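Local coordinates for racemase (Pseudovibrio sp. JE062, PDB 3MKC), which is a racemase-type member of the enolase superfamily, combining an N-terminal capping domain with a TIM-barrel-like C-terminal domain, its precise function left unassigned, at residues Leu122-Ala126 with Tyr127-Gly131; Arg196-Arg199 with Gly200-Gly203. All coordinates share one frame; numbering follows the deposited sequence.

Overall arrangement
Contact 1 (122-131) and contact 2 (196-203) come in series along the chain: contact 1 belongs to the N-terminal domain, contact 2 to the barrel domain. Contact 1 joins the end of helix 102-122 to the short helix 126-129, yet its residues also touch helix 319-331 of the barrel domain, so it sits where the two parts meet. Contact 2 is the last turns of helix 188-202, inside the beta-alpha-beta unit formed with the parallel strands 175-179 and 207-211 of the barrel. Their centres are 40 Å apart and their nearest atoms about 28 Å, so they do not touch: each is a separate helix-end structure, one at the domain junction, one on the barrel.

Contact 1: residues Leu122-Ala126 with Tyr127-Gly131; sequences LGVPA and YQLLG
The ring of Pro125 overlaps the side chain of Gln128: Pro125 CG lies 3.4 Å from Gln128 CG, and Pro125 CD comes within 3.3 Å of Gln128 OE1. The first torsion of the glutamine (chi1 -62°) sets its CG beside the backbone N and near the proline ring, and the extended chain beyond carries the amide on over Pro125 CG and CD. Tyr127 CE2 approaches the same proline, 3.6 Å from Pro125 CG, while Gln128 CG rests over one face of the tyrosine ring, offset toward its rim, so ring, amide chain and proline form one small cluster. On another flank Leu129 CD2 packs 3.5 Å from Val124 CG2, the two side chains crossing at about a right angle, and also meets Leu122 CD1 at 3.8 Å.

Backbone bonds wind the short helix from this turn. Gln128 N donates to Pro125 O at 3.1 Å. Ala126 O takes Leu130 N at 3.2 Å and a weak second bond from Leu129 N. Gly131 is the first residue to leave helical angles; its positive phi (122°) and two bonds back into the last turn make a Schellman motif.

Outside the turn, His327 ND1 is hydrogen-bonded to Tyr127 N, and Val124 and Ala126 pair by backbone with Gly373; Leu129 and Leu130 lean on helix 102-122. The turn is therefore tied to both domains. Across it, polar bonding is handled by the main chain, and the Gln128 carboxamide meets proline and valine carbons, so its contribution here is packing.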
loop_
_atom_site.group_PDB
_atom_site.type_symbol
_atom_site.label_atom_id
_atom_site.label_comp_id
_atom_site.label_asym_id
_atom_site.label_seq_id
_atom_site.Cartn_x
_atom_site.Cartn_y
_atom_site.Cartn_z
ATOM N N LEU A 122 -4.305 12.825 20.881
ATOM C CA LEU A 122 -3.297 12.540 21.891
ATOM C C LEU A 122 -1.983 13.279 21.681
ATOM O O LEU A 122 -1.088 13.219 22.528
ATOM C CB LEU A 122 -3.026 11.036 21.932
ATOM C CG LEU A 122 -4.213 10.150 22.311
ATOM C CD1 LEU A 122 -3.877 8.688 22.030
ATOM C CD2 LEU A 122 -4.550 10.355 23.772
ATOM N N GLY A 123 -1.865 13.967 20.553
ATOM C CA GLY A 123 -0.646 14.693 20.266
ATOM C C GLY A 123 0.552 13.775 20.109
ATOM O O GLY A 123 1.645 14.087 20.576
ATOM N N VAL A 124 0.344 12.633 19.459
ATOM C CA VAL A 124 1.431 11.685 19.237
ATOM C C VAL A 124 1.366 11.160 17.811
ATOM O O VAL A 124 0.281 10.988 17.254
ATOM C CB VAL A 124 1.358 10.488 20.213
ATOM C CG1 VAL A 124 1.363 10.989 21.643
ATOM C CG2 VAL A 124 0.110 9.656 19.946
ATOM N N PRO A 125 2.530 10.912 17.192
ATOM C CA PRO A 125 2.575 10.403 15.818
ATOM C C PRO A 125 1.932 9.027 15.733
ATOM O O PRO A 125 1.931 8.274 16.706
ATOM C CB PRO A 125 4.069 10.370 15.505
ATOM C CG PRO A 125 4.697 10.184 16.853
ATOM C CD PRO A 125 3.888 11.101 17.730
ATOM N N ALA A 126 1.394 8.707 14.564
ATOM C CA ALA A 126 0.731 7.427 14.357
ATOM C C ALA A 126 1.590 6.209 14.695
ATOM O O ALA A 126 1.111 5.276 15.332
ATOM C CB ALA A 126 0.230 7.331 12.921
ATOM N N TYR A 127 2.854 6.210 14.278
ATOM C CA TYR A 127 3.710 5.059 14.541
ATOM C C TYR A 127 3.867 4.736 16.028
ATOM O O TYR A 127 4.156 3.591 16.392
ATOM C CB TYR A 127 5.079 5.245 13.861
ATOM C CG TYR A 127 6.054 6.140 14.591
ATOM C CD1 TYR A 127 6.815 5.650 15.645
ATOM C CD2 TYR A 127 6.208 7.481 14.234
ATOM C CE1 TYR A 127 7.703 6.460 16.332
ATOM C CE2 TYR A 127 7.099 8.306 14.917
ATOM C CZ TYR A 127 7.843 7.785 15.964
ATOM O OH TYR A 127 8.736 8.580 16.641
ATOM N N GLN A 128 3.659 5.720 16.900
ATOM C CA GLN A 128 3.779 5.454 18.328
ATOM C C GLN A 128 2.534 4.732 18.827
ATOM O O GLN A 128 2.614 3.916 19.738
ATOM C CB GLN A 128 4.006 6.747 19.110
ATOM C CG GLN A 128 5.304 7.436 18.722
ATOM C CD GLN A 128 5.716 8.519 19.694
ATOM O OE1 GLN A 128 4.876 9.214 20.260
ATOM N NE2 GLN A 128 7.021 8.680 19.879
ATOM N N LEU A 129 1.387 5.021 18.217
ATOM C CA LEU A 129 0.152 4.343 18.596
ATOM C C LEU A 129 0.262 2.886 18.139
ATOM O O LEU A 129 -0.377 2.001 18.703
ATOM C CB LEU A 129 -1.067 5.000 17.935
ATOM C CG LEU A 129 -1.381 6.447 18.333
ATOM C CD1 LEU A 129 -2.652 6.910 17.614
ATOM C CD2 LEU A 129 -1.558 6.546 19.841
ATOM N N LEU A 130 1.077 2.642 17.116
ATOM C CA LEU A 130 1.275 1.280 16.613
ATOM C C LEU A 130 2.380 0.534 17.366
ATOM O O LEU A 130 2.717 -0.596 17.012
ATOM C CB LEU A 130 1.590 1.294 15.117
ATOM C CG LEU A 130 0.406 1.536 14.176
ATOM C CD1 LEU A 130 0.898 2.005 12.818
ATOM C CD2 LEU A 130 -0.410 0.259 14.051
ATOM N N GLY A 131 2.953 1.162 18.393
ATOM C CA GLY A 131 3.979 0.485 19.174
ATOM C C GLY A 131 5.345 1.139 19.282
ATOM O O GLY A 131 6.191 0.684 20.050
#

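Contact 2: residues Arg196-Arg199 with Gly200-Gly203; sequences RELR and GILG
Arg199 and Gly203 are bonded in both directions: Gly203 N donates to Arg199 O at 2.8 Å, and Arg199 NH1 donates to Gly203 O, also at 2.8 Å. The glycine oxygen sits at the edge of the guanidinium, 22° out of its plane. A bend at chi2 (56°), followed by another at chi3, swings the arginine round to the helix end. NH1 also serves Thr206 O and NE serves Leu232 O, so the group is fixed by main-chain oxygens from several places.

Three further backbone bonds carry the helix to its last turn, Gly200 N to Arg196 O, Ile201 N to Glu197 O (3.0 Å) and Leu202 N to Leu198 O (2.9 Å). Gly203 then leaves helical geometry with positive phi. Beyond this network, Ile201 CG1 lies against Glu197 O at 3.2 Å, and Leu198 CD2 touches Ile201 CD1 only loosely at 4.5 Å. Both leucines, Leu198 and Leu202, instead pack on strands 175-179 and 207-211, as expected for the helix of a beta-alpha-beta crossover, while Ile201 meets helix 154-170.

Arg196 is engaged by a salt bridge to Asp231. At the C-terminal end Lys169 NZ bonds Ile201 O, and the guanidinium bonds Gly203 O, so positive groups gather where the helix dipole is negative, which probably stabilises this end.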
loop_
_atom_site.group_PDB
_atom_site.type_symbol
_atom_site.label_atom_id
_atom_site.label_comp_id
_atom_site.label_asym_id
_atom_site.label_seq_id
_atom_site.Cartn_x
_atom_site.Cartn_y
_atom_site.Cartn_z
ATOM N N ARG A 196 17.769 -7.959 -18.077
ATOM C CA ARG A 196 19.222 -7.982 -18.052
ATOM C C ARG A 196 19.761 -6.611 -18.431
ATOM O O ARG A 196 20.768 -6.152 -17.882
ATOM C CB ARG A 196 19.753 -9.043 -19.015
ATOM C CG ARG A 196 19.677 -10.446 -18.456
ATOM C CD ARG A 196 20.052 -11.500 -19.485
ATOM N NE ARG A 196 20.098 -12.819 -18.869
ATOM C CZ ARG A 196 20.932 -13.137 -17.886
ATOM N NH1 ARG A 196 21.785 -12.231 -17.427
ATOM N NH2 ARG A 196 20.906 -14.349 -17.348
ATOM N N GLU A 197 19.084 -5.950 -19.364
ATOM C CA GLU A 197 19.520 -4.628 -19.803
ATOM C C GLU A 197 19.279 -3.588 -18.722
ATOM O O GLU A 197 20.121 -2.722 -18.490
ATOM C CB GLU A 197 18.797 -4.220 -21.090
ATOM C CG GLU A 197 19.128 -5.112 -22.269
ATOM C CD GLU A 197 20.619 -5.174 -22.546
ATOM O OE1 GLU A 197 21.199 -4.135 -22.926
ATOM O OE2 GLU A 197 21.211 -6.263 -22.379
ATOM N N LEU A 198 18.134 -3.676 -18.055
ATOM C CA LEU A 198 17.813 -2.725 -17.001
ATOM C C LEU A 198 18.755 -2.894 -15.821
ATOM O O LEU A 198 19.184 -1.910 -15.214
ATOM C CB LEU A 198 16.363 -2.901 -16.548
ATOM C CG LEU A 198 15.302 -2.601 -17.607
ATOM C CD1 LEU A 198 13.915 -2.687 -16.990
ATOM C CD2 LEU A 198 15.530 -1.207 -18.178
ATOM N N ARG A 199 19.073 -4.142 -15.489
ATOM C CA ARG A 199 19.984 -4.414 -14.389
ATOM C C ARG A 199 21.376 -3.919 -14.773
ATOM O O ARG A 199 22.137 -3.455 -13.924
ATOM C CB ARG A 199 20.030 -5.913 -14.088
ATOM C CG ARG A 199 21.130 -6.315 -13.111
ATOM C CD ARG A 199 21.019 -5.543 -11.805
ATOM N NE ARG A 199 20.538 -6.372 -10.705
ATOM C CZ ARG A 199 20.353 -5.933 -9.467
ATOM N NH1 ARG A 199 20.603 -4.666 -9.163
ATOM N NH2 ARG A 199 19.927 -6.765 -8.524
ATOM N N GLY A 200 21.699 -4.026 -16.058
ATOM C CA GLY A 200 22.997 -3.575 -16.531
ATOM C C GLY A 200 23.137 -2.078 -16.335
ATOM O O GLY A 200 24.195 -1.589 -15.947
ATOM N N ILE A 201 22.055 -1.355 -16.605
ATOM C CA ILE A 201 22.021 0.097 -16.455
ATOM C C ILE A 201 22.068 0.490 -14.982
ATOM O O ILE A 201 22.867 1.329 -14.574
ATOM C CB ILE A 201 20.722 0.689 -17.055
ATOM C CG1 ILE A 201 20.670 0.421 -18.555
ATOM C CG2 ILE A 201 20.630 2.181 -16.746
ATOM C CD1 ILE A 201 19.375 0.864 -19.210
ATOM N N LEU A 202 21.200 -0.132 -14.192
ATOM C CA LEU A 202 21.096 0.156 -12.768
ATOM C C LEU A 202 22.326 -0.201 -11.942
ATOM O O LEU A 202 22.702 0.530 -11.025
ATOM C CB LEU A 202 19.877 -0.565 -12.186
ATOM C CG LEU A 202 19.623 -0.334 -10.696
ATOM C CD1 LEU A 202 19.334 1.142 -10.454
ATOM C CD2 LEU A 202 18.458 -1.201 -10.226
ATOM N N GLY A 203 22.956 -1.323 -12.262
ATOM C CA GLY A 203 24.111 -1.744 -11.494
ATOM C C GLY A 203 23.608 -2.696 -10.426
ATOM O O GLY A 203 22.402 -2.808 -10.216
#